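Local coordinates for protein UDP-glucose:anthocyanidin 3-O-glucosyltransferase (Clitoria ternatea, PDB 4REL) that belongs to the plant transferases of the GT-B fold, in which two Rossmann-like domains face each other across a cleft, at residues Pro19-Leu24 / Cys110-Ala115; Val129-Phe134 / Gly200-Gln205; Val138-Ser143 / Glu216-Leu221; Leu144-Asp149 / Ser228-Leu233; Asn161-Phe166 / Lys172-Asp177. All coordinates share one frame; numbering follows the deposited sequence. Where two conformers were deposited one is given.

How the contacts relate
Contacts 1, 2 and 3 are buried. Contacts 1 and 2 rest on the neighbouring strands 110-114 and 131-135 of the N-terminal sheet, contact 1 joined by aliphatic branches and contact 2 by a tryptophan ring, aliphatic methyls and a water. Contacts 3 and 4 share helix 220-229, one at its start and one at its end, and their first segments are consecutive in sequence; contact 3 is polar, contact 4 partly exposed and built on a lysine chain over a ring. Leu142 joins contact 3 to contact 2 by packing on Leu203. Contact 5, about 31 Å from contact 1 between centres, is a loop closed by backbone bonds and edged with charges.

Contact 1. Residues Pro19-Leu24 / Cys110-Ala115; sequences PPLLNL and CIIADA
Leu21 reaches from helix 18-31 to strand 110-114 and lays its two methyl groups on different residues of the strand. CD1 of Leu21 meets CG2 of Ile112 at 4.1 Å, while its CD2 comes to 4.3 Å from the backbone N of Asp114. The first torsion of Leu21 makes this spread possible: with CG anti to the backbone N (chi1 -173°) the isobutyl group stands out from the helix, and its fork opens over the strand. Ile112 turns the shorter of its branches to the helix. Its CG2 is anti to the backbone N, whereas CG1 lies beside that nitrogen (chi1 -61°), so the two side chains meet at a slant, methyl against methyl. Branched aliphatic residues suit this place because the Leu21 and Ile112 surfaces that meet are buried and purely aliphatic; Leu21 also packs on Ile9 and Phe134, in the strands flanking 110-114. Asp114 is the exception in the strand. Its carboxylate is held outside these segments, OD1 by His17 ND1 and OD2 by Phe116 N. Two bonds thus fix the rotation of the carboxylate, and the aspartate probably helps to position His17, which lines the pocket of the bound KMP. Helix 18-31 follows strand 6-10 and packs on the parallel sheet, running roughly antiparallel to strand 110-114, as in the beta-alpha-beta layering of the Rossmann-like N-terminal domain of the GT-B fold.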
# COMPACT_ATOMS: atom_id res chain seq x y z
N PRO A 19 4.91 7.21 3.15
CA PRO A 19 3.84 8.20 3.37
C PRO A 19 2.69 7.76 4.30
O PRO A 19 2.25 8.59 5.11
CB PRO A 19 3.34 8.49 1.95
CG PRO A 19 4.51 8.18 1.06
CD PRO A 19 5.17 6.99 1.71
N PRO A 20 2.20 6.51 4.22
CA PRO A 20 1.08 6.18 5.12
C PRO A 20 1.43 6.27 6.60
O PRO A 20 0.57 6.65 7.41
CB PRO A 20 0.75 4.72 4.76
CG PRO A 20 1.29 4.52 3.39
CD PRO A 20 2.49 5.40 3.28
N LEU A 21 2.67 5.95 6.98
CA LEU A 21 3.02 6.02 8.39
C LEU A 21 3.24 7.47 8.81
O LEU A 21 2.85 7.86 9.92
CB LEU A 21 4.24 5.15 8.70
CG LEU A 21 4.57 5.04 10.20
CD1 LEU A 21 3.35 4.60 11.00
CD2 LEU A 21 5.71 4.05 10.37
N LEU A 22 3.85 8.29 7.95
CA LEU A 22 3.99 9.71 8.28
C LEU A 22 2.61 10.33 8.41
O LEU A 22 2.38 11.17 9.28
CB LEU A 22 4.80 10.46 7.22
CG LEU A 22 4.88 11.97 7.45
CD1 LEU A 22 5.53 12.25 8.77
CD2 LEU A 22 5.69 12.60 6.31
N ASN A 23 1.71 9.92 7.53
CA ASN A 23 0.33 10.40 7.56
C ASN A 23 -0.29 10.15 8.93
O ASN A 23 -0.88 11.04 9.54
CB ASN A 23 -0.47 9.69 6.48
CG ASN A 23 -1.82 10.32 6.24
OD1 ASN A 23 -1.97 11.55 6.25
ND2 ASN A 23 -2.83 9.48 5.99
N LEU A 24 -0.15 8.93 9.43
CA LEU A 24 -0.70 8.59 10.75
C LEU A 24 -0.03 9.40 11.86
O LEU A 24 -0.71 9.94 12.75
CB LEU A 24 -0.56 7.09 11.02
CG LEU A 24 -0.99 6.64 12.42
CD1 LEU A 24 -2.48 6.84 12.63
CD2 LEU A 24 -0.61 5.17 12.64
N CYS A 110 6.16 4.39 24.21
CA CYS A 110 5.33 3.64 23.29
C CYS A 110 6.05 3.57 21.95
O CYS A 110 6.73 4.52 21.56
CB CYS A 110 3.97 4.34 23.13
SG CYS A 110 2.79 3.48 22.07
N ILE A 111 5.94 2.44 21.25
CA ILE A 111 6.51 2.32 19.92
C ILE A 111 5.40 2.03 18.92
O ILE A 111 4.54 1.18 19.17
CB ILE A 111 7.59 1.21 19.85
CG1 ILE A 111 8.83 1.67 20.64
CG2 ILE A 111 7.99 0.93 18.39
CD1 ILE A 111 9.94 0.64 20.72
N ILE A 112 5.42 2.76 17.81
CA ILE A 112 4.60 2.42 16.65
C ILE A 112 5.57 2.01 15.56
O ILE A 112 6.52 2.73 15.27
CB ILE A 112 3.77 3.60 16.13
CG1 ILE A 112 2.81 4.10 17.20
CG2 ILE A 112 2.96 3.21 14.88
CD1 ILE A 112 2.06 5.34 16.79
N ALA A 113 5.33 0.87 14.96
CA ALA A 113 6.22 0.40 13.91
C ALA A 113 5.46 -0.25 12.78
O ALA A 113 4.44 -0.91 13.00
CB ALA A 113 7.25 -0.56 14.48
N ASP A 114 5.97 -0.07 11.57
CA ASP A 114 5.48 -0.85 10.44
C ASP A 114 5.64 -2.31 10.84
O ASP A 114 6.67 -2.69 11.39
CB ASP A 114 6.32 -0.53 9.20
CG ASP A 114 5.77 -1.18 7.94
OD1 ASP A 114 5.28 -0.45 7.05
OD2 ASP A 114 5.82 -2.43 7.85
N ALA A 115 4.62 -3.13 10.61
CA ALA A 115 4.64 -4.54 11.03
C ALA A 115 5.85 -5.32 10.51
O ALA A 115 6.26 -6.30 11.13
CB ALA A 115 3.34 -5.25 10.60

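Contact 2. Residues Val129-Phe134 / Gly200-Gln205; sequences VPWIAF and GVVLPQ
Trp131 overlaps Val202 with the far end of its six-membered ring: CH2 lies 3.6 Å from Val202 CG1, and CZ3 of the same ring is 3.7 Å from that methyl. The contact joins strand 131-135 of the parallel sheet in the Rossmann-like N-terminal domain to the end of helix 199-202 and the turn after it. CG of Trp131 is anti to the backbone N (chi1 -171°), which carries the indole out from the strand toward the turn, and the two side chains cross at about a right angle, the methyl arriving obliquely at the ring. A broad ring can span this gap and still keep its polar edge satisfied, since NE1 bonds to Ser120 OG in helix 119-127. Two residues along the strand, Ala133 has only a methyl to offer. That small side chain lets the chain of Leu203 come close, and Ala133 CB touches Leu203 CD2 at 3.8 Å. Near the beginning of the strand the link is wet: a water accepts from Trp131 N and donates to Gln205 O. The turn is braced from within by the Gln205 amide, whose NE2 gives a nearly straight bond to Val201 O, 3.0 Å long with an angle of 174° at the hydrogen.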
# COMPACT_ATOMS: atom_id res chain seq x y z
N VAL A 129 7.63 -1.27 26.91
CA VAL A 129 6.61 -0.33 26.43
C VAL A 129 5.70 -1.05 25.44
O VAL A 129 6.11 -2.05 24.83
CB VAL A 129 7.24 0.91 25.72
CG1 VAL A 129 8.13 1.69 26.68
CG2 VAL A 129 8.02 0.48 24.47
N PRO A 130 4.47 -0.55 25.26
CA PRO A 130 3.60 -1.16 24.25
C PRO A 130 4.15 -1.06 22.83
O PRO A 130 4.80 -0.07 22.47
CB PRO A 130 2.30 -0.37 24.38
CG PRO A 130 2.63 0.86 25.16
CD PRO A 130 3.78 0.49 26.04
N TRP A 131 3.88 -2.09 22.04
CA TRP A 131 4.27 -2.12 20.64
C TRP A 131 3.01 -2.10 19.78
O TRP A 131 2.16 -3.00 19.87
CB TRP A 131 5.08 -3.38 20.34
CG TRP A 131 5.70 -3.41 18.96
CD1 TRP A 131 6.69 -2.59 18.50
CD2 TRP A 131 5.39 -4.31 17.89
NE1 TRP A 131 7.01 -2.92 17.20
CE2 TRP A 131 6.23 -3.98 16.81
CE3 TRP A 131 4.49 -5.38 17.75
CZ2 TRP A 131 6.18 -4.67 15.59
CZ3 TRP A 131 4.45 -6.06 16.55
CH2 TRP A 131 5.29 -5.70 15.48
N ILE A 132 2.90 -1.08 18.95
CA ILE A 132 1.73 -0.90 18.10
C ILE A 132 2.18 -1.14 16.67
O ILE A 132 3.06 -0.45 16.17
CB ILE A 132 1.15 0.51 18.24
CG1 ILE A 132 0.67 0.73 19.68
CG2 ILE A 132 0.02 0.72 17.24
CD1 ILE A 132 0.19 2.15 19.97
N ALA A 133 1.60 -2.15 16.02
CA ALA A 133 2.00 -2.51 14.66
C ALA A 133 1.11 -1.82 13.64
O ALA A 133 -0.12 -1.79 13.79
CB ALA A 133 1.99 -4.03 14.47
N PHE A 134 1.73 -1.26 12.60
CA PHE A 134 1.00 -0.53 11.56
C PHE A 134 1.01 -1.38 10.29
O PHE A 134 2.06 -1.94 9.92
CB PHE A 134 1.69 0.83 11.31
CG PHE A 134 1.06 1.67 10.23
CD1 PHE A 134 -0.21 2.21 10.39
CD2 PHE A 134 1.76 1.96 9.05
CE1 PHE A 134 -0.79 3.01 9.40
CE2 PHE A 134 1.19 2.76 8.05
CZ PHE A 134 -0.09 3.29 8.24
N GLY A 200 2.59 -14.17 12.05
CA GLY A 200 1.57 -14.88 12.81
C GLY A 200 1.91 -14.96 14.28
O GLY A 200 1.03 -14.92 15.15
N VAL A 201 3.20 -15.06 14.58
CA VAL A 201 3.65 -15.13 15.96
C VAL A 201 3.91 -13.73 16.52
O VAL A 201 3.69 -13.45 17.70
CB VAL A 201 4.92 -15.99 16.08
CG1 VAL A 201 5.51 -15.89 17.48
CG2 VAL A 201 4.61 -17.43 15.76
N VAL A 202 4.38 -12.84 15.65
CA VAL A 202 4.73 -11.48 16.05
C VAL A 202 3.50 -10.61 16.38
O VAL A 202 3.43 -9.99 17.44
CB VAL A 202 5.61 -10.78 14.99
CG1 VAL A 202 5.68 -9.26 15.23
CG2 VAL A 202 7.01 -11.38 14.98
N LEU A 203 2.52 -10.59 15.47
CA LEU A 203 1.39 -9.66 15.60
C LEU A 203 0.51 -9.79 16.87
O LEU A 203 0.04 -8.76 17.38
CB LEU A 203 0.52 -9.68 14.34
CG LEU A 203 1.19 -9.11 13.09
CD1 LEU A 203 0.31 -9.32 11.87
CD2 LEU A 203 1.47 -7.62 13.28
N PRO A 204 0.29 -11.01 17.38
CA PRO A 204 -0.50 -11.08 18.62
C PRO A 204 0.21 -10.46 19.83
O PRO A 204 -0.42 -10.26 20.89
CB PRO A 204 -0.70 -12.59 18.82
CG PRO A 204 -0.67 -13.14 17.43
CD PRO A 204 0.43 -12.35 16.77
N GLN A 205 1.50 -10.16 19.70
CA GLN A 205 2.23 -9.56 20.81
C GLN A 205 2.09 -8.04 20.82
O GLN A 205 2.52 -7.38 21.76
CB GLN A 205 3.71 -9.97 20.76
CG GLN A 205 3.90 -11.49 20.79
CD GLN A 205 5.35 -11.91 20.74
OE1 GLN A 205 6.13 -11.60 21.65
NE2 GLN A 205 5.72 -12.62 19.68
O HOH W 1 3.20 -4.79 22.95

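Contact 3. Residues Val138-Ser143 / Glu216-Leu221; sequences VSCSLS and ELDPPL
Ser139 and Asp218 point at each other, and the hydroxyl of Ser139 gives its hydrogen to the aspartate in a short bond, OG to OD1 2.6 Å. The donor comes to OD1 on its syn side, 19° out of the carboxylate plane. It therefore sits toward the second oxygen as well, with Ser139 OG 3.1 Å from Asp218 OD2. The backbone directs Ser139 CB at the carboxylate, 3.2 Å from Asp218 OD2, and chi1 of 57° swings OG to OD1. Cys140 flanks the pair. Its SG is about as far from Asp218 OD1 as from Pro219 CD (both 3.9 Å), so the weakly polar sulfur bridges the polar pair and the proline ring. Pro219 is at the N-cap position of helix 220-229, and Pro220, which follows it in the first turn, has no N-H to leave without a partner. Beyond the contact, the loop is tied to the ligand pocket: Val138 N and Ser141 OG both bond to OD2 of Asp367, one of the residues lining the KMP site. The second oxygen of Asp218 is also engaged, by the hydroxyl of Tyr235. Each oxygen of this buried carboxylate thus has a hydroxyl partner, which probably offsets much of the cost of burying it and leaves little freedom for the group to rotate.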
# COMPACT_ATOMS: atom_id res chain seq x y z
N VAL A 138 -2.32 -4.66 1.85
CA VAL A 138 -3.69 -5.07 1.62
C VAL A 138 -4.24 -5.62 2.93
O VAL A 138 -3.66 -6.52 3.53
CB VAL A 138 -3.78 -6.10 0.48
CG1 VAL A 138 -5.23 -6.49 0.22
CG2 VAL A 138 -3.18 -5.50 -0.78
N SER A 139 -5.33 -5.03 3.40
CA SER A 139 -5.89 -5.39 4.70
C SER A 139 -6.11 -6.90 4.83
O SER A 139 -5.67 -7.52 5.79
CB SER A 139 -7.22 -4.65 4.92
OG SER A 139 -8.13 -4.93 3.86
N CYS A 140 -6.75 -7.49 3.82
CA CYS A 140 -7.08 -8.91 3.84
C CYS A 140 -5.89 -9.86 3.95
O CYS A 140 -6.03 -10.99 4.44
CB CYS A 140 -7.96 -9.28 2.63
SG CYS A 140 -9.59 -8.50 2.69
N SER A 141 -4.70 -9.42 3.54
CA SER A 141 -3.56 -10.32 3.56
C SER A 141 -3.11 -10.66 4.98
O SER A 141 -2.36 -11.60 5.18
CB SER A 141 -2.40 -9.77 2.72
OG SER A 141 -1.81 -8.67 3.36
N LEU A 142 -3.59 -9.91 5.98
CA LEU A 142 -3.28 -10.22 7.38
C LEU A 142 -3.58 -11.68 7.73
O LEU A 142 -2.85 -12.31 8.49
CB LEU A 142 -4.06 -9.31 8.33
CG LEU A 142 -3.47 -7.93 8.59
CD1 LEU A 142 -4.49 -7.08 9.33
CD2 LEU A 142 -2.19 -8.08 9.39
N SER A 143 -4.67 -12.20 7.17
CA SER A 143 -5.11 -13.55 7.49
C SER A 143 -4.13 -14.63 7.08
O SER A 143 -4.01 -15.66 7.75
CB SER A 143 -6.48 -13.83 6.88
OG SER A 143 -7.48 -13.19 7.65
N GLU A 216 -15.24 -0.87 6.99
CA GLU A 216 -16.52 -1.12 6.32
C GLU A 216 -16.38 -1.82 4.98
O GLU A 216 -17.35 -2.38 4.45
CB GLU A 216 -17.28 0.21 6.17
CG GLU A 216 -17.73 0.85 7.48
CD GLU A 216 -16.65 1.69 8.16
OE1 GLU A 216 -15.47 1.65 7.74
OE2 GLU A 216 -17.00 2.41 9.12
N LEU A 217 -15.17 -1.82 4.42
CA LEU A 217 -14.92 -2.47 3.13
C LEU A 217 -14.39 -3.89 3.25
O LEU A 217 -14.40 -4.64 2.28
CB LEU A 217 -13.93 -1.65 2.29
CG LEU A 217 -14.46 -0.45 1.51
CD1 LEU A 217 -13.39 0.03 0.53
CD2 LEU A 217 -15.72 -0.83 0.75
N ASP A 218 -13.88 -4.25 4.42
CA ASP A 218 -13.35 -5.60 4.63
C ASP A 218 -14.50 -6.54 4.95
O ASP A 218 -15.50 -6.13 5.54
CB ASP A 218 -12.32 -5.61 5.77
CG ASP A 218 -10.96 -5.11 5.34
OD1 ASP A 218 -10.71 -5.00 4.12
OD2 ASP A 218 -10.13 -4.82 6.23
N PRO A 219 -14.37 -7.82 4.56
CA PRO A 219 -15.43 -8.77 4.90
C PRO A 219 -15.57 -8.87 6.41
O PRO A 219 -14.56 -9.02 7.09
CB PRO A 219 -14.91 -10.09 4.34
CG PRO A 219 -13.97 -9.68 3.23
CD PRO A 219 -13.31 -8.43 3.73
N PRO A 220 -16.80 -8.71 6.93
CA PRO A 220 -17.02 -8.70 8.38
C PRO A 220 -16.47 -9.95 9.09
O PRO A 220 -15.98 -9.83 10.22
CB PRO A 220 -18.55 -8.63 8.51
CG PRO A 220 -18.99 -7.97 7.25
CD PRO A 220 -18.03 -8.41 6.18
N LEU A 221 -16.55 -11.12 8.45
CA LEU A 221 -15.98 -12.33 9.04
C LEU A 221 -14.46 -12.29 9.12
O LEU A 221 -13.87 -12.80 10.08
CB LEU A 221 -16.41 -13.58 8.27
CG LEU A 221 -17.58 -14.35 8.87
CD1 LEU A 221 -18.82 -13.48 8.96
CD2 LEU A 221 -17.85 -15.61 8.06

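Contact 4. Residues Leu144-Asp149 / Ser228-Leu233; sequences LYFNID and SKLQSL
Phe146 packs one face of its ring against the aliphatic part of Lys229, and this is the tight half of the contact. Lys229 CB stands over the ring in a CH-pi contact, 4.2 Å from the centroid and 26° off the normal, and is 3.8 Å from Phe146 CE1. The next carbons run back along the ring toward its attachment: CG lies above the plane near the rim, and Lys229 CD is 3.9 Å from Phe146 CD1. A bend at the second torsion of the lysine (chi2 -67°) keeps these methylenes against the ring while the two side chains run past each other in opposite directions. At the far end of the ring, Leu230 CD2 closes on Phe146 CZ at 4.1 Å, meeting it obliquely. The other half is looser. The amine extends beyond the ring, and its link across the contact is a weak one through water: a single water donates to Phe146 O at 3.0 Å and accepts only a weak bond from Lys229 NZ, at 3.4 Å. Lysine fits such a border well, since its methylenes can cover an aromatic ring while the amine can remain near water. Tyr145, next to Phe146, touches the bound KMP. Phe146 also packs on Tyr225 and Met226 of helix 220-229 and on Pro204, while Leu230 rests on Val209 of strand 208-211; the ring thus lies beside the end of that helix, where the chain turns toward the edge strand 233-235.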
# COMPACT_ATOMS: atom_id res chain seq x y z
N LEU A 144 -3.42 -14.39 5.98
CA LEU A 144 -2.48 -15.36 5.45
C LEU A 144 -1.44 -15.80 6.47
O LEU A 144 -1.10 -16.98 6.56
CB LEU A 144 -1.76 -14.78 4.23
CG LEU A 144 -2.64 -14.24 3.11
CD1 LEU A 144 -1.77 -13.59 2.03
CD2 LEU A 144 -3.46 -15.37 2.52
N TYR A 145 -0.95 -14.85 7.26
CA TYR A 145 0.19 -15.10 8.14
C TYR A 145 -0.16 -15.95 9.36
O TYR A 145 0.73 -16.43 10.06
CB TYR A 145 0.87 -13.76 8.50
CG TYR A 145 1.35 -13.11 7.22
CD1 TYR A 145 2.46 -13.61 6.57
CD2 TYR A 145 0.64 -12.08 6.63
CE1 TYR A 145 2.90 -13.07 5.37
CE2 TYR A 145 1.07 -11.52 5.43
CZ TYR A 145 2.20 -12.02 4.82
OH TYR A 145 2.64 -11.49 3.63
N PHE A 146 -1.45 -16.16 9.59
CA PHE A 146 -1.91 -17.06 10.64
C PHE A 146 -2.25 -18.45 10.12
O PHE A 146 -2.72 -19.31 10.88
CB PHE A 146 -3.11 -16.45 11.35
CG PHE A 146 -2.76 -15.22 12.13
CD1 PHE A 146 -2.47 -15.31 13.48
CD2 PHE A 146 -2.70 -13.98 11.51
CE1 PHE A 146 -2.14 -14.18 14.21
CE2 PHE A 146 -2.36 -12.85 12.23
CZ PHE A 146 -2.09 -12.95 13.58
N ASN A 147 -1.98 -18.69 8.84
CA ASN A 147 -2.38 -19.94 8.20
C ASN A 147 -1.34 -20.43 7.19
O ASN A 147 -1.69 -21.03 6.19
CB ASN A 147 -3.74 -19.77 7.50
CG ASN A 147 -4.86 -19.49 8.48
OD1 ASN A 147 -5.44 -20.42 9.06
ND2 ASN A 147 -5.19 -18.22 8.66
N ILE A 148 -0.06 -20.18 7.48
CA ILE A 148 1.00 -20.50 6.53
C ILE A 148 1.05 -22.00 6.18
O ILE A 148 1.16 -22.36 5.01
CB ILE A 148 2.38 -20.02 7.03
CG1 ILE A 148 2.36 -18.50 7.21
CG2 ILE A 148 3.49 -20.45 6.06
CD1 ILE A 148 3.50 -17.97 8.04
N ASP A 149 0.95 -22.86 7.19
CA ASP A 149 1.03 -24.30 6.93
C ASP A 149 -0.12 -24.80 6.05
O ASP A 149 0.09 -25.59 5.13
CB ASP A 149 1.13 -25.09 8.23
CG ASP A 149 2.41 -24.80 8.99
OD1 ASP A 149 3.34 -24.22 8.39
OD2 ASP A 149 2.50 -25.15 10.19
N SER A 228 -10.07 -11.96 16.76
CA SER A 228 -9.87 -13.13 17.60
C SER A 228 -8.39 -13.50 17.73
O SER A 228 -8.01 -14.27 18.60
CB SER A 228 -10.65 -14.33 17.05
OG SER A 228 -9.96 -14.94 15.99
N LYS A 229 -7.55 -12.94 16.86
CA LYS A 229 -6.13 -13.26 16.86
C LYS A 229 -5.27 -12.20 17.54
O LYS A 229 -4.13 -12.47 17.90
CB LYS A 229 -5.62 -13.44 15.43
CG LYS A 229 -6.25 -14.64 14.70
CD LYS A 229 -5.81 -15.96 15.33
CE LYS A 229 -6.38 -17.15 14.57
NZ LYS A 229 -5.76 -18.45 14.99
N LEU A 230 -5.81 -10.99 17.67
CA LEU A 230 -5.02 -9.84 18.09
C LEU A 230 -5.51 -9.25 19.40
O LEU A 230 -6.66 -9.44 19.78
CB LEU A 230 -5.04 -8.76 16.99
CG LEU A 230 -4.57 -9.21 15.60
CD1 LEU A 230 -4.93 -8.15 14.55
CD2 LEU A 230 -3.08 -9.54 15.56
N GLN A 231 -4.63 -8.51 20.09
CA GLN A 231 -5.04 -7.84 21.32
C GLN A 231 -6.04 -6.75 21.03
O GLN A 231 -6.99 -6.54 21.79
CB GLN A 231 -3.82 -7.26 22.05
CG GLN A 231 -2.82 -8.32 22.47
CD GLN A 231 -1.69 -7.77 23.32
OE1 GLN A 231 -1.89 -6.84 24.11
NE2 GLN A 231 -0.51 -8.35 23.17
N SER A 232 -5.85 -6.06 19.91
CA SER A 232 -6.73 -4.97 19.50
C SER A 232 -6.54 -4.71 18.02
O SER A 232 -5.40 -4.65 17.54
CB SER A 232 -6.41 -3.70 20.30
OG SER A 232 -7.25 -2.63 19.90
N LEU A 233 -7.64 -4.60 17.28
CA LEU A 233 -7.57 -4.29 15.86
C LEU A 233 -8.23 -2.94 15.64
O LEU A 233 -9.42 -2.79 15.92
CB LEU A 233 -8.31 -5.34 15.04
CG LEU A 233 -8.37 -5.14 13.52
CD1 LEU A 233 -6.99 -5.29 12.87
CD2 LEU A 233 -9.35 -6.15 12.91
O HOH W 2 -2.63 -19.30 13.89

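Contact 5. Residues Asn161-Phe166 / Lys172-Asp177; sequences NATLDF and KLRVED
The guanidinium of Arg174 meets Asn161 CB obliquely, NH1 being 3.9 Å from it, and receives a carboxylate at its edge. Glu176 OE2 lies in the guanidinium plane, 3.0 Å from Arg174 NH1 in a salt bridge, although the nitrogen stands above the plane of the glutamate's own carboxylate. In the other segment the Phe166 ring has the CA of Leu164 over one face, toward the rim. With its chain extended from CG to NE, Arg174 lies along the backbone of Asn161, and its CD is 3.8 Å from Asn161 O. Backbone bonds do most of the joining. Val175 N reaches Ala162 O at 3.0 Å, and Leu164 N reaches Leu173 O at 2.8 Å. Between these bonds Thr163 and Arg174 form a non-hydrogen-bonded antiparallel pair, with a CA-H...O contact on each side. Leu164, the centre of an inverse gamma turn, leans over the opposite chain: its CD1 touches Leu173 CB at 4.0 Å, and its CD2 touches Val175 CG2 at 4.2 Å. Leucines and a valine suit this buried side, while charged side chains pair with one another and with Arg373 and Lys388. The turn after Arg174 is steadied by Asp177, whose OD2 accepts Arg174 N at 2.8 Å. The single antiparallel beta bridge, with its two flanking backbone bonds, pins a loop between helices 148-157 and 191-197 whose Leu173, Glu176 and Asp177 reach Ile370, Lys388 and Arg373 respectively, in the part of the chain that holds the second parallel sheet of the GT-B fold.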
# COMPACT_ATOMS: atom_id res chain seq x y z
N ASN A 161 -6.62 -22.87 -9.06
CA ASN A 161 -7.82 -22.07 -8.82
C ASN A 161 -8.63 -22.53 -7.61
O ASN A 161 -9.78 -22.11 -7.42
CB ASN A 161 -8.69 -22.03 -10.08
CG ASN A 161 -9.16 -23.41 -10.51
OD1 ASN A 161 -8.64 -24.43 -10.06
ND2 ASN A 161 -10.14 -23.45 -11.41
N ALA A 162 -8.04 -23.40 -6.78
CA ALA A 162 -8.73 -23.90 -5.59
C ALA A 162 -8.87 -22.78 -4.59
O ALA A 162 -7.95 -21.98 -4.41
CB ALA A 162 -7.96 -25.05 -4.98
N THR A 163 -10.01 -22.73 -3.91
CA THR A 163 -10.32 -21.62 -3.01
C THR A 163 -9.78 -21.88 -1.60
O THR A 163 -9.62 -23.03 -1.19
CB THR A 163 -11.83 -21.34 -2.96
OG1 THR A 163 -12.55 -22.56 -2.73
CG2 THR A 163 -12.30 -20.76 -4.29
N LEU A 164 -9.48 -20.80 -0.88
CA LEU A 164 -8.90 -20.89 0.45
C LEU A 164 -10.02 -20.81 1.49
O LEU A 164 -10.07 -19.89 2.31
CB LEU A 164 -7.88 -19.76 0.68
CG LEU A 164 -6.75 -19.65 -0.35
CD1 LEU A 164 -5.73 -18.59 0.06
CD2 LEU A 164 -6.06 -20.99 -0.55
N ASP A 165 -10.91 -21.79 1.46
CA ASP A 165 -12.11 -21.75 2.28
C ASP A 165 -11.82 -21.71 3.77
O ASP A 165 -12.65 -21.25 4.56
CB ASP A 165 -13.03 -22.92 1.94
CG ASP A 165 -13.54 -22.87 0.51
OD1 ASP A 165 -12.81 -23.35 -0.38
OD2 ASP A 165 -14.65 -22.34 0.29
N PHE A 166 -10.62 -22.15 4.16
CA PHE A 166 -10.25 -22.18 5.58
C PHE A 166 -10.00 -20.80 6.19
O PHE A 166 -9.80 -20.68 7.40
CB PHE A 166 -9.04 -23.09 5.82
CG PHE A 166 -7.87 -22.82 4.91
CD1 PHE A 166 -6.99 -21.79 5.18
CD2 PHE A 166 -7.64 -23.63 3.81
CE1 PHE A 166 -5.91 -21.55 4.35
CE2 PHE A 166 -6.56 -23.40 2.97
CZ PHE A 166 -5.69 -22.35 3.24
N LYS A 172 -13.14 -16.46 -1.27
CA LYS A 172 -12.91 -16.15 -2.68
C LYS A 172 -11.43 -16.17 -3.06
O LYS A 172 -11.10 -16.26 -4.24
CB LYS A 172 -13.54 -14.80 -3.06
CG LYS A 172 -15.06 -14.82 -3.16
CD LYS A 172 -15.52 -15.75 -4.29
CE LYS A 172 -17.04 -15.82 -4.36
NZ LYS A 172 -17.52 -16.73 -5.46
N LEU A 173 -10.53 -16.06 -2.08
CA LEU A 173 -9.10 -16.11 -2.36
C LEU A 173 -8.72 -17.50 -2.88
O LEU A 173 -9.28 -18.51 -2.44
CB LEU A 173 -8.25 -15.78 -1.12
CG LEU A 173 -8.39 -14.39 -0.51
CD1 LEU A 173 -7.38 -14.20 0.59
CD2 LEU A 173 -8.15 -13.35 -1.60
N ARG A 174 -7.80 -17.53 -3.84
CA ARG A 174 -7.38 -18.79 -4.44
C ARG A 174 -5.89 -19.03 -4.26
O ARG A 174 -5.11 -18.11 -4.01
CB ARG A 174 -7.65 -18.78 -5.94
CG ARG A 174 -9.08 -18.54 -6.34
CD ARG A 174 -9.09 -18.42 -7.84
NE ARG A 174 -10.40 -18.20 -8.41
CZ ARG A 174 -10.63 -18.13 -9.72
NH1 ARG A 174 -9.62 -18.27 -10.57
NH2 ARG A 174 -11.85 -17.93 -10.17
N VAL A 175 -5.51 -20.30 -4.41
CA VAL A 175 -4.12 -20.71 -4.42
C VAL A 175 -3.25 -19.79 -5.29
O VAL A 175 -2.18 -19.35 -4.86
CB VAL A 175 -4.03 -22.16 -4.91
CG1 VAL A 175 -2.65 -22.48 -5.46
CG2 VAL A 175 -4.39 -23.10 -3.78
N GLU A 176 -3.73 -19.46 -6.48
CA GLU A 176 -2.94 -18.65 -7.41
C GLU A 176 -2.73 -17.20 -6.96
O GLU A 176 -1.89 -16.48 -7.51
CB GLU A 176 -3.56 -18.68 -8.81
CG GLU A 176 -4.90 -17.98 -8.90
CD GLU A 176 -5.56 -18.14 -10.26
OE1 GLU A 176 -4.96 -17.68 -11.26
OE2 GLU A 176 -6.66 -18.73 -10.32
N ASP A 177 -3.49 -16.77 -5.96
CA ASP A 177 -3.37 -15.40 -5.46
C ASP A 177 -2.30 -15.23 -4.38
O ASP A 177 -1.89 -14.12 -4.08
CB ASP A 177 -4.71 -14.92 -4.89
CG ASP A 177 -5.85 -15.06 -5.89
OD1 ASP A 177 -5.62 -14.85 -7.10
OD2 ASP A 177 -6.99 -15.36 -5.45